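Local coordinates for citrate synthase (Metallosphaera sedula, PDB 6ABW), which probably catalyses the condensation of acetyl-CoA with oxaloacetate and water to give citrate and free CoA, a step of the tricarboxylic acid cycle, at residues W253-K257 / I258-K262. Numbering follows the deposited sequence.
Sequences WFKRK and IIEGK
Phe254 and Ile258, one turn apart on helix 250-260, meet in a CH-pi contact: CB of Ile258 lies over one face of the Phe254 ring, 4.0 Å from its centroid. Branching at CB suits isoleucine to this place, since CG2 reaches CE1 of Phe254 while CG1 leans on CZ3 of Trp253 at 3.8 Å. Phe254 CG stands anti to the backbone N (chi1 -172°), which lets the broad apolar ring run beside the following turn, where CE2 touches CD1 of Ile259 at 3.6 Å. Replacing Phe254 by alanine would probably leave a gap beside both isoleucines and take away a partner of Leu307 on helix 295-315.

The backbone widens into a pi-type turn. Phe254 O accepts hydrogen bonds from Ile258 N, 3.0 Å away, and from Ile259 N, the latter straighter at the hydrogen (165°); Lys255 O takes a more bent one from Glu260 N. On the exposed side, which suits charged residues, Lys255 CE approaches Glu260 OE2 to 3.0 Å, but NZ stays 4.0 Å from that oxygen, beyond a salt bridge.

Cohesion is therefore chiefly apolar and backbone-made, with charge adding at most a loose attraction, shortly before the acetyl-CoA-binding residues Arg264 and Leu265.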
loop_
_atom_site.group_PDB
_atom_site.type_symbol
_atom_site.label_atom_id
_atom_site.label_comp_id
_atom_site.label_asym_id
_atom_site.label_seq_id
_atom_site.Cartn_x
_atom_site.Cartn_y
_atom_site.Cartn_z
ATOM N N TRP A 253 33.594 22.536 2.252
ATOM C CA TRP A 253 32.441 21.822 2.704
ATOM C C TRP A 253 32.833 20.428 3.253
ATOM O O TRP A 253 32.330 20.015 4.297
ATOM C CB TRP A 253 31.434 21.701 1.589
ATOM C CG TRP A 253 30.148 21.019 1.933
ATOM C CD1 TRP A 253 28.962 21.618 2.258
ATOM C CD2 TRP A 253 29.899 19.603 1.894
ATOM N NE1 TRP A 253 28.013 20.651 2.513
ATOM C CE2 TRP A 253 28.561 19.411 2.269
ATOM C CE3 TRP A 253 30.703 18.465 1.589
ATOM C CZ2 TRP A 253 27.972 18.152 2.312
ATOM C CZ3 TRP A 253 30.116 17.206 1.651
ATOM C CH2 TRP A 253 28.770 17.043 2.034
ATOM N N PHE A 254 33.671 19.750 2.519
ATOM C CA PHE A 254 34.096 18.361 2.901
ATOM C C PHE A 254 34.889 18.456 4.219
ATOM O O PHE A 254 34.633 17.669 5.140
ATOM C CB PHE A 254 34.969 17.734 1.825
ATOM C CG PHE A 254 35.277 16.263 2.048
ATOM C CD1 PHE A 254 34.407 15.259 1.634
ATOM C CD2 PHE A 254 36.471 15.876 2.594
ATOM C CE1 PHE A 254 34.728 13.874 1.851
ATOM C CE2 PHE A 254 36.802 14.530 2.749
ATOM C CZ PHE A 254 35.918 13.535 2.394
ATOM N N LYS A 255 35.816 19.420 4.322
ATOM C CA LYS A 255 36.558 19.636 5.613
ATOM C C LYS A 255 35.644 19.866 6.820
ATOM O O LYS A 255 35.752 19.209 7.889
ATOM C CB LYS A 255 37.599 20.730 5.435
ATOM C CG LYS A 255 38.459 21.018 6.688
ATOM C CD LYS A 255 39.074 19.761 7.298
ATOM C CE LYS A 255 39.951 20.075 8.523
ATOM N NZ LYS A 255 41.272 20.521 8.084
ATOM N N ARG A 256 34.667 20.739 6.645
ATOM C CA ARG A 256 33.746 21.115 7.705
ATOM C C ARG A 256 32.709 20.038 8.061
ATOM O O ARG A 256 32.594 19.659 9.209
ATOM C CB ARG A 256 33.116 22.499 7.341
ATOM C CG ARG A 256 34.193 23.637 7.114
ATOM C CD ARG A 256 33.695 24.907 6.372
ATOM N NE ARG A 256 32.237 24.960 6.394
ATOM C CZ ARG A 256 31.413 24.860 5.331
ATOM N NH1 ARG A 256 30.101 24.814 5.545
ATOM N NH2 ARG A 256 31.849 24.856 4.065
ATOM N N LYS A 257 31.976 19.485 7.081
ATOM C CA LYS A 257 30.870 18.599 7.318
ATOM C C LYS A 257 31.291 17.136 7.538
ATOM O O LYS A 257 30.672 16.439 8.334
ATOM C CB LYS A 257 29.854 18.650 6.186
ATOM C CG LYS A 257 29.346 20.045 5.846
ATOM C CD LYS A 257 28.355 20.594 6.864
ATOM C CE LYS A 257 28.032 22.066 6.590
ATOM N NZ LYS A 257 27.257 22.653 7.720
ATOM N N ILE A 258 32.275 16.690 6.760
ATOM C CA ILE A 258 32.697 15.285 6.739
ATOM C C ILE A 258 33.890 15.012 7.672
ATOM O O ILE A 258 33.804 14.103 8.500
ATOM C CB ILE A 258 33.006 14.797 5.287
ATOM C CG1 ILE A 258 31.802 15.077 4.362
ATOM C CG2 ILE A 258 33.382 13.316 5.284
ATOM C CD1 ILE A 258 30.464 14.499 4.778
ATOM N N ILE A 259 34.980 15.730 7.498
ATOM C CA ILE A 259 36.201 15.484 8.269
ATOM C C ILE A 259 35.954 15.933 9.732
ATOM O O ILE A 259 36.227 15.153 10.636
ATOM C CB ILE A 259 37.455 16.122 7.662
ATOM C CG1 ILE A 259 37.773 15.616 6.250
ATOM C CG2 ILE A 259 38.718 15.933 8.541
ATOM C CD1 ILE A 259 37.916 14.105 6.188
ATOM N N GLU A 260 35.416 17.140 9.959
ATOM C CA GLU A 260 35.265 17.704 11.338
ATOM C C GLU A 260 33.964 17.318 11.963
ATOM O O GLU A 260 33.938 16.860 13.098
ATOM C CB GLU A 260 35.493 19.225 11.306
ATOM C CG GLU A 260 36.859 19.639 10.739
ATOM C CD GLU A 260 38.096 19.215 11.586
ATOM O OE1 GLU A 260 38.023 19.391 12.824
ATOM O OE2 GLU A 260 39.163 18.750 11.042
ATOM N N GLY A 261 32.865 17.400 11.212
ATOM C CA GLY A 261 31.566 17.084 11.732
ATOM C C GLY A 261 31.186 15.615 11.755
ATOM O O GLY A 261 30.097 15.270 12.273
ATOM N N LYS A 262 32.012 14.785 11.101
ATOM C CA LYS A 262 31.790 13.326 11.005
ATOM C C LYS A 262 30.496 12.871 10.416
ATOM O O LYS A 262 30.090 11.712 10.655
ATOM C CB LYS A 262 31.934 12.677 12.382
ATOM C CG LYS A 262 33.207 13.117 13.102
ATOM C CD LYS A 262 34.439 12.555 12.445
ATOM C CE LYS A 262 35.676 13.308 12.879
ATOM N NZ LYS A 262 36.104 12.840 14.208
#